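Side-chain contacts in hypothetical sugar ABC-transporter sugar binding protein (Arthrobacter globiformis, PDB 7BVT), which probably binds cyclic alpha-maltosyl-1,6-maltose outside the cell and delivers it to an ABC transporter for uptake: residues Asp45-Thr50 with Leu316-Glu321; Asp49-Asn52 with Asp57-Ile60; Ser243-Trp248 with Ala391-Ala396. All coordinates share one frame; numbering follows the deposited sequence.

Interaction 1: Asp45-Thr50 with Leu316-Glu321; sequences DAMVDT and LSWFLE
Met47 reaches from helix 38-53 to two aromatic rings on the last turn of helix 306-319. The tight part of the contact lies here. Its sulfur sits beside the Phe319 ring, with SD 3.8 Å from Phe319 CE1 and 4.9 Å from the ring centroid. The sulfur lies 58° off the ring normal, an oblique Met-aromatic contact. Met47 CB meets the same ring at its edge, in plane. The chain bends at chi2 (-146°) and again at chi3 (68°), which carries CE across to Trp318, 4.0 Å from Trp318 CH2. The backbone takes part too: Met47 O is 3.3 Å from Trp318 CH2 and stands oblique to the indole. Both Met47 and Phe319 are buried. Trp328 meets the Phe319 ring edge-to-face, and the side chain of Met47 also touches helix 322-332.

The other end is looser. Thr50 is exposed and gives up little surface. Its CG2 methyl, anti to the backbone N, comes to 3.7 Å from Trp318 CZ2. The two side chains cross at about a right angle. Trp318 is only partly exposed, and its ring also meets Tyr51. No hydrogen bond joins the two segments; sulfur, aliphatic carbons and one backbone carbonyl oxygen meet the rings. This is helix-to-helix packing within a bacterial solute-binding protein, with a Met-aromatic pair at its buried end.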
loop_
_atom_site.group_PDB
_atom_site.type_symbol
_atom_site.label_atom_id
_atom_site.label_comp_id
_atom_site.label_asym_id
_atom_site.label_seq_id
_atom_site.Cartn_x
_atom_site.Cartn_y
_atom_site.Cartn_z
ATOM N N ASP A 45 16.734 13.909 0.492
ATOM C CA ASP A 45 17.959 14.659 0.857
ATOM C C ASP A 45 17.749 16.148 0.621
ATOM O O ASP A 45 18.228 16.899 1.465
ATOM C CB ASP A 45 19.151 14.163 0.046
ATOM C CG ASP A 45 19.623 12.771 0.404
ATOM O OD1 ASP A 45 19.349 12.273 1.520
ATOM O OD2 ASP A 45 20.308 12.189 -0.438
ATOM N N ALA A 46 17.068 16.577 -0.440
ATOM C CA ALA A 46 16.851 18.016 -0.722
ATOM C C ALA A 46 15.963 18.615 0.380
ATOM O O ALA A 46 16.222 19.726 0.844
ATOM C CB ALA A 46 16.211 18.227 -2.070
ATOM N N MET A 47 14.968 17.848 0.829
ATOM C CA MET A 47 14.055 18.321 1.907
ATOM C C MET A 47 14.802 18.404 3.229
ATOM O O MET A 47 14.523 19.337 4.010
ATOM C CB MET A 47 12.871 17.370 1.992
ATOM C CG MET A 47 12.330 17.269 0.597
ATOM S SD MET A 47 10.631 17.079 0.589
ATOM C CE MET A 47 10.318 18.720 1.212
ATOM N N VAL A 48 15.677 17.443 3.507
ATOM C CA VAL A 48 16.546 17.477 4.709
ATOM C C VAL A 48 17.388 18.755 4.597
ATOM O O VAL A 48 17.484 19.504 5.605
ATOM C CB VAL A 48 17.364 16.180 4.831
ATOM C CG1 VAL A 48 18.533 16.298 5.787
ATOM C CG2 VAL A 48 16.501 14.992 5.247
ATOM N N ASP A 49 17.974 19.010 3.427
ATOM C CA ASP A 49 18.812 20.237 3.260
ATOM C C ASP A 49 17.999 21.465 3.606
ATOM O O ASP A 49 18.517 22.363 4.371
ATOM C CB ASP A 49 19.285 20.415 1.812
ATOM C CG ASP A 49 20.340 19.423 1.426
ATOM O OD1 ASP A 49 20.922 18.824 2.357
ATOM O OD2 ASP A 49 20.544 19.281 0.168
ATOM N N THR A 50 16.786 21.544 3.053
ATOM C CA THR A 50 15.853 22.655 3.227
ATOM C C THR A 50 15.591 22.824 4.725
ATOM O O THR A 50 15.731 23.950 5.249
ATOM C CB THR A 50 14.603 22.493 2.374
ATOM O OG1 THR A 50 14.996 22.511 0.994
ATOM C CG2 THR A 50 13.596 23.587 2.612
ATOM N N LEU A 316 9.580 15.902 11.609
ATOM C CA LEU A 316 8.417 15.188 11.013
ATOM C C LEU A 316 7.256 16.179 10.875
ATOM O O LEU A 316 6.550 16.143 9.869
ATOM C CB LEU A 316 8.061 13.979 11.886
ATOM C CG LEU A 316 9.039 12.820 11.921
ATOM C CD1 LEU A 316 8.502 11.670 12.749
ATOM C CD2 LEU A 316 9.422 12.333 10.548
ATOM N N SER A 317 7.056 17.074 11.852
ATOM C CA SER A 317 5.963 18.086 11.774
ATOM C C SER A 317 6.188 18.953 10.529
ATOM O O SER A 317 5.260 19.206 9.782
ATOM C CB SER A 317 5.901 18.940 13.032
ATOM O OG SER A 317 5.629 18.136 14.191
ATOM N N TRP A 318 7.430 19.376 10.309
ATOM C CA TRP A 318 7.726 20.236 9.131
ATOM C C TRP A 318 7.479 19.451 7.841
ATOM O O TRP A 318 6.869 19.986 6.896
ATOM C CB TRP A 318 9.160 20.777 9.262
ATOM C CG TRP A 318 9.568 21.555 8.059
ATOM C CD1 TRP A 318 9.400 22.896 7.852
ATOM C CD2 TRP A 318 10.263 21.039 6.904
ATOM N NE1 TRP A 318 9.872 23.239 6.603
ATOM C CE2 TRP A 318 10.453 22.140 6.037
ATOM C CE3 TRP A 318 10.748 19.779 6.500
ATOM C CZ2 TRP A 318 11.003 22.000 4.773
ATOM C CZ3 TRP A 318 11.367 19.660 5.275
ATOM C CH2 TRP A 318 11.542 20.768 4.451
ATOM N N PHE A 319 7.961 18.223 7.820
ATOM C CA PHE A 319 7.795 17.317 6.670
ATOM C C PHE A 319 6.309 17.134 6.341
ATOM O O PHE A 319 5.974 16.965 5.169
ATOM C CB PHE A 319 8.478 15.978 6.937
ATOM C CG PHE A 319 8.805 15.262 5.658
ATOM C CD1 PHE A 319 9.868 15.671 4.861
ATOM C CD2 PHE A 319 8.073 14.158 5.265
ATOM C CE1 PHE A 319 10.194 14.975 3.714
ATOM C CE2 PHE A 319 8.422 13.468 4.116
ATOM C CZ PHE A 319 9.473 13.889 3.336
ATOM N N LEU A 320 5.434 17.228 7.347
ATOM C CA LEU A 320 3.979 16.946 7.158
ATOM C C LEU A 320 3.166 18.227 6.958
ATOM O O LEU A 320 1.935 18.143 6.907
ATOM C CB LEU A 320 3.499 16.137 8.367
ATOM C CG LEU A 320 3.979 14.681 8.350
ATOM C CD1 LEU A 320 3.671 13.970 9.654
ATOM C CD2 LEU A 320 3.401 13.901 7.159
ATOM N N GLU A 321 3.805 19.400 6.851
ATOM C CA GLU A 321 3.047 20.632 6.507
ATOM C C GLU A 321 2.631 20.529 5.043
ATOM O O GLU A 321 3.355 19.914 4.221
ATOM C CB GLU A 321 3.889 21.875 6.780
ATOM C CG GLU A 321 4.233 22.026 8.244
ATOM C CD GLU A 321 5.084 23.220 8.617
ATOM O OE1 GLU A 321 5.516 23.958 7.699
ATOM O OE2 GLU A 321 5.309 23.403 9.823
#

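Interaction 2: Asp49-Asn52 with Asp57-Ile60; sequences DTYN and DVRI
The ring of Tyr51 has Val58 CG1 at its edge, in plane, with Tyr51 CE2 3.9 Å from that methyl. Ile60 CG1 approaches the ring obliquely and lies 3.7 Å from Tyr51 CE2. The two side chains cross at about a right angle. Phe315 meets the ring edge-to-face. Tyr51 OH passes close to Val58 CB, at 3.3 Å, but its polar partner is Asp314.

The second flat group is the amide of Asn52. Its two ends bind the backbone of one strand residue. Ile60 N donates to Asn52 OD1 at 2.9 Å, nearly straight at 176° and on a lone pair in the carbonyl plane. Asn52 ND2 donates to Ile60 O, also at 2.9 Å, and that oxygen lies in the amide plane. CG of Asn52 stands anti to its carbonyl carbon (chi1 -82°), which turns the amide to the strand. The guanidinium of Arg59 crosses nearby, its plane 35° from the amide, with NH1 3.6 Å from Asn52 ND2. An alanine at Asn52 would remove both side-chain hydrogen bonds and is likely to leave N and O of Ile60 without these partners.

A water bridges Asn52 O and Val58 O, 2.6 Å from the latter. Helix 38-53 and strand 58-64 belong to one beta-alpha-beta unit. The chemistry of the contact is divided: apolar contacts join the buried side chains, while the paired hydrogen bonds of the amide fix the rotation of Asn52 and set its helix turn against the strand.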
loop_
_atom_site.group_PDB
_atom_site.type_symbol
_atom_site.label_atom_id
_atom_site.label_comp_id
_atom_site.label_asym_id
_atom_site.label_seq_id
_atom_site.Cartn_x
_atom_site.Cartn_y
_atom_site.Cartn_z
ATOM N N ASP A 49 17.974 19.010 3.427
ATOM C CA ASP A 49 18.812 20.237 3.260
ATOM C C ASP A 49 17.999 21.465 3.606
ATOM O O ASP A 49 18.517 22.363 4.371
ATOM C CB ASP A 49 19.285 20.415 1.812
ATOM C CG ASP A 49 20.340 19.423 1.426
ATOM O OD1 ASP A 49 20.922 18.824 2.357
ATOM O OD2 ASP A 49 20.544 19.281 0.168
ATOM N N THR A 50 16.786 21.544 3.053
ATOM C CA THR A 50 15.853 22.655 3.227
ATOM C C THR A 50 15.591 22.824 4.725
ATOM O O THR A 50 15.731 23.950 5.249
ATOM C CB THR A 50 14.603 22.493 2.374
ATOM O OG1 THR A 50 14.996 22.511 0.994
ATOM C CG2 THR A 50 13.596 23.587 2.612
ATOM N N TYR A 51 15.161 21.765 5.411
ATOM C CA TYR A 51 14.908 21.852 6.872
ATOM C C TYR A 51 16.147 22.308 7.644
ATOM O O TYR A 51 16.004 23.183 8.521
ATOM C CB TYR A 51 14.389 20.502 7.370
ATOM C CG TYR A 51 14.177 20.447 8.857
ATOM C CD1 TYR A 51 13.049 20.991 9.420
ATOM C CD2 TYR A 51 15.137 19.889 9.686
ATOM C CE1 TYR A 51 12.831 20.901 10.791
ATOM C CE2 TYR A 51 14.932 19.827 11.058
ATOM C CZ TYR A 51 13.772 20.316 11.607
ATOM O OH TYR A 51 13.605 20.210 12.974
ATOM N N ASN A 52 17.286 21.680 7.365
ATOM C CA ASN A 52 18.573 21.973 8.054
ATOM C C ASN A 52 18.916 23.446 7.857
ATOM O O ASN A 52 19.416 24.044 8.804
ATOM C CB ASN A 52 19.672 21.041 7.555
ATOM C CG ASN A 52 19.589 19.715 8.268
ATOM O OD1 ASN A 52 18.885 19.584 9.292
ATOM N ND2 ASN A 52 20.308 18.720 7.762
ATOM N N ASP A 57 18.084 24.769 15.484
ATOM C CA ASP A 57 17.753 24.004 16.718
ATOM C C ASP A 57 17.905 22.508 16.517
ATOM O O ASP A 57 18.206 21.825 17.518
ATOM C CB ASP A 57 16.333 24.286 17.178
ATOM C CG ASP A 57 16.159 25.749 17.471
ATOM O OD1 ASP A 57 16.936 26.222 18.295
ATOM O OD2 ASP A 57 15.319 26.374 16.810
ATOM N N VAL A 58 17.714 22.019 15.283
ATOM C CA VAL A 58 17.786 20.577 14.943
ATOM C C VAL A 58 18.630 20.438 13.687
ATOM O O VAL A 58 18.421 21.213 12.741
ATOM C CB VAL A 58 16.376 20.004 14.743
ATOM C CG1 VAL A 58 16.401 18.518 14.437
ATOM C CG2 VAL A 58 15.498 20.286 15.932
ATOM N N ARG A 59 19.495 19.418 13.649
ATOM C CA ARG A 59 20.221 19.020 12.426
ATOM C C ARG A 59 19.899 17.547 12.167
ATOM O O ARG A 59 20.183 16.702 13.063
ATOM C CB ARG A 59 21.735 19.220 12.548
ATOM C CG ARG A 59 22.535 18.598 11.413
ATOM C CD ARG A 59 23.977 19.106 11.298
ATOM N NE ARG A 59 24.585 18.685 10.019
ATOM C CZ ARG A 59 24.309 19.219 8.814
ATOM N NH1 ARG A 59 23.442 20.215 8.690
ATOM N NH2 ARG A 59 24.907 18.756 7.729
ATOM N N ILE A 60 19.309 17.299 10.996
ATOM C CA ILE A 60 18.916 15.948 10.536
ATOM C C ILE A 60 20.094 15.373 9.752
ATOM O O ILE A 60 20.585 16.055 8.819
ATOM C CB ILE A 60 17.653 15.985 9.655
ATOM C CG1 ILE A 60 16.412 16.447 10.441
ATOM C CG2 ILE A 60 17.466 14.613 8.984
ATOM C CD1 ILE A 60 15.914 15.463 11.478
HETATM O O HOH W 1 20.141 22.760 11.488
#

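Interaction 3: Ser243-Trp248 with Ala391-Ala396; sequences SPYAKW and ALAGEA
Tyr245 meets the end of helix 377-392 with the face of its ring, and the contact is mainly CH-pi. Ala393 CA stands over the centre of the ring, 3.9 Å from the centroid and 2° off the normal. The CB methyl of Ala393 lies over the same face, 3.7 Å from Tyr245 CZ. On the opposite face sits Ala246 CB, the next residue in the chain, offset toward the rim. The ring is thus held between two alanines. CG of Tyr245 is anti to the backbone N (chi1 173°), and this turn of the side chain sends the ring from the loop to the helix end.

Apolar contact continues at the base of the ring. Tyr245 CD1 is 4.2 Å from Leu392 CB, a looser approach than that of Ala393. Leu392 is buried, and its side chain also packs on helix 225-239, against Leu231, Trp234 and Ile238.

Polar groups play a smaller part across the two segments, and no hydrogen bond joins them. Leu392 O lies 3.8 Å from Tyr245 CB and is oblique to the ring. The phenol OH of Tyr245 bonds to Glu389 OE2, one turn back on the same helix.

Backbone shape sets up both sides. Pro244 to Lys247 form a type II beta turn that presents the tyrosine. Gly394, with positive phi, leaves the helical path in a Schellman motif, and its N bonds to Ala391 O at 3.1 Å. The chemistry is therefore that of one amphipathic tyrosine. Its ring face takes the C-H groups of the helix end, and its hydroxyl holds a carboxylate of the same helix, so the ring face and the hydroxyl both tie the loop to helix 377-392.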
loop_
_atom_site.group_PDB
_atom_site.type_symbol
_atom_site.label_atom_id
_atom_site.label_comp_id
_atom_site.label_asym_id
_atom_site.label_seq_id
_atom_site.Cartn_x
_atom_site.Cartn_y
_atom_site.Cartn_z
ATOM N N SER A 243 -8.224 -14.848 -16.514
ATOM C CA SER A 243 -7.063 -14.594 -15.615
ATOM C C SER A 243 -6.346 -15.899 -15.288
ATOM O O SER A 243 -6.653 -16.494 -14.261
ATOM C CB SER A 243 -7.582 -13.983 -14.320
ATOM O OG SER A 243 -8.329 -12.820 -14.620
ATOM N N PRO A 244 -5.483 -16.452 -16.162
ATOM C CA PRO A 244 -4.932 -17.762 -15.872
ATOM C C PRO A 244 -4.163 -17.790 -14.560
ATOM O O PRO A 244 -3.539 -16.838 -14.187
ATOM C CB PRO A 244 -4.011 -18.060 -17.072
ATOM C CG PRO A 244 -4.629 -17.253 -18.185
ATOM C CD PRO A 244 -5.115 -15.981 -17.511
ATOM N N TYR A 245 -4.152 -18.966 -13.960
ATOM C CA TYR A 245 -3.330 -19.275 -12.769
ATOM C C TYR A 245 -1.851 -19.217 -13.111
ATOM O O TYR A 245 -1.437 -19.675 -14.207
ATOM C CB TYR A 245 -3.690 -20.648 -12.198
ATOM C CG TYR A 245 -2.745 -21.053 -11.092
ATOM C CD1 TYR A 245 -2.675 -20.318 -9.924
ATOM C CD2 TYR A 245 -1.900 -22.145 -11.224
ATOM C CE1 TYR A 245 -1.819 -20.685 -8.893
ATOM C CE2 TYR A 245 -1.013 -22.504 -10.220
ATOM C CZ TYR A 245 -0.991 -21.791 -9.038
ATOM O OH TYR A 245 -0.104 -22.151 -8.054
ATOM N N ALA A 246 -1.059 -18.651 -12.203
ATOM C CA ALA A 246 0.422 -18.581 -12.296
ATOM C C ALA A 246 0.864 -17.894 -13.599
ATOM O O ALA A 246 1.876 -18.315 -14.227
ATOM C CB ALA A 246 0.995 -19.980 -12.143
ATOM N N LYS A 247 0.204 -16.811 -13.977
ATOM C CA LYS A 247 0.504 -16.038 -15.212
ATOM C C LYS A 247 0.558 -14.547 -14.897
ATOM O O LYS A 247 0.271 -13.746 -15.777
ATOM C CB LYS A 247 -0.557 -16.311 -16.285
ATOM C CG LYS A 247 -0.463 -17.687 -16.941
ATOM C CD LYS A 247 0.895 -18.011 -17.515
ATOM C CE LYS A 247 1.368 -16.993 -18.522
ATOM N NZ LYS A 247 2.514 -17.514 -19.311
ATOM N N TRP A 248 0.941 -14.170 -13.686
ATOM C CA TRP A 248 1.140 -12.731 -13.370
ATOM C C TRP A 248 2.165 -12.147 -14.343
ATOM O O TRP A 248 3.166 -12.817 -14.603
ATOM C CB TRP A 248 1.574 -12.517 -11.915
ATOM C CG TRP A 248 1.835 -11.065 -11.645
ATOM C CD1 TRP A 248 3.034 -10.410 -11.596
ATOM C CD2 TRP A 248 0.833 -10.053 -11.505
ATOM N NE1 TRP A 248 2.851 -9.058 -11.403
ATOM C CE2 TRP A 248 1.495 -8.812 -11.373
ATOM C CE3 TRP A 248 -0.562 -10.074 -11.474
ATOM C CZ2 TRP A 248 0.799 -7.617 -11.163
ATOM C CZ3 TRP A 248 -1.247 -8.888 -11.317
ATOM C CH2 TRP A 248 -0.576 -7.681 -11.133
ATOM N N ALA A 391 -7.112 -22.884 -3.912
ATOM C CA ALA A 391 -8.351 -22.666 -4.701
ATOM C C ALA A 391 -7.984 -22.077 -6.058
ATOM O O ALA A 391 -8.557 -22.518 -7.061
ATOM C CB ALA A 391 -9.305 -21.786 -3.981
ATOM N N LEU A 392 -7.062 -21.140 -6.125
ATOM C CA LEU A 392 -6.677 -20.497 -7.418
ATOM C C LEU A 392 -6.074 -21.569 -8.341
ATOM O O LEU A 392 -6.271 -21.531 -9.603
ATOM C CB LEU A 392 -5.703 -19.342 -7.134
ATOM C CG LEU A 392 -6.145 -18.343 -6.064
ATOM C CD1 LEU A 392 -5.146 -17.215 -5.962
ATOM C CD2 LEU A 392 -7.555 -17.835 -6.321
ATOM N N ALA A 393 -5.404 -22.570 -7.752
ATOM C CA ALA A 393 -4.676 -23.601 -8.521
ATOM C C ALA A 393 -5.639 -24.714 -8.951
ATOM O O ALA A 393 -5.188 -25.642 -9.685
ATOM C CB ALA A 393 -3.473 -24.134 -7.716
ATOM N N GLY A 394 -6.892 -24.690 -8.508
ATOM C CA GLY A 394 -7.905 -25.714 -8.798
ATOM C C GLY A 394 -7.836 -26.920 -7.869
ATOM O O GLY A 394 -8.525 -27.914 -8.164
ATOM N N GLU A 395 -7.049 -26.853 -6.793
ATOM C CA GLU A 395 -6.796 -28.003 -5.883
ATOM C C GLU A 395 -7.731 -27.975 -4.680
ATOM O O GLU A 395 -7.677 -28.918 -3.872
ATOM C CB GLU A 395 -5.337 -28.021 -5.444
ATOM C CG GLU A 395 -4.399 -28.463 -6.558
ATOM C CD GLU A 395 -2.940 -28.164 -6.269
ATOM O OE1 GLU A 395 -2.611 -27.950 -5.086
ATOM O OE2 GLU A 395 -2.144 -28.091 -7.230
ATOM N N ALA A 396 -8.518 -26.916 -4.490
ATOM C CA ALA A 396 -9.511 -26.843 -3.405
ATOM C C ALA A 396 -10.721 -26.047 -3.854
ATOM O O ALA A 396 -10.549 -25.163 -4.739
ATOM C CB ALA A 396 -8.920 -26.188 -2.167
#

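Overall arrangement
Interactions 1 and 2 are neighbours, with centres 8 Å apart. Both use helix 38-53 and share Asp49 and Thr50. They touch where Tyr51 meets Trp318. Helix 38-53 thus packs on both helix 306-319 and strand 58-64 of the mixed sheet. Interaction 3 lies on the opposite side of the chain's centre, about 45 Å from interaction 1 and 51 Å from interaction 2, centre to centre. Along the chain, interaction 2 closes first, while 243-248 falls between the two segments of interaction 1. The chain therefore crosses to the far side, returns, and crosses again. This suits a two-lobed solute-binding protein, with the glycan bound in a pocket.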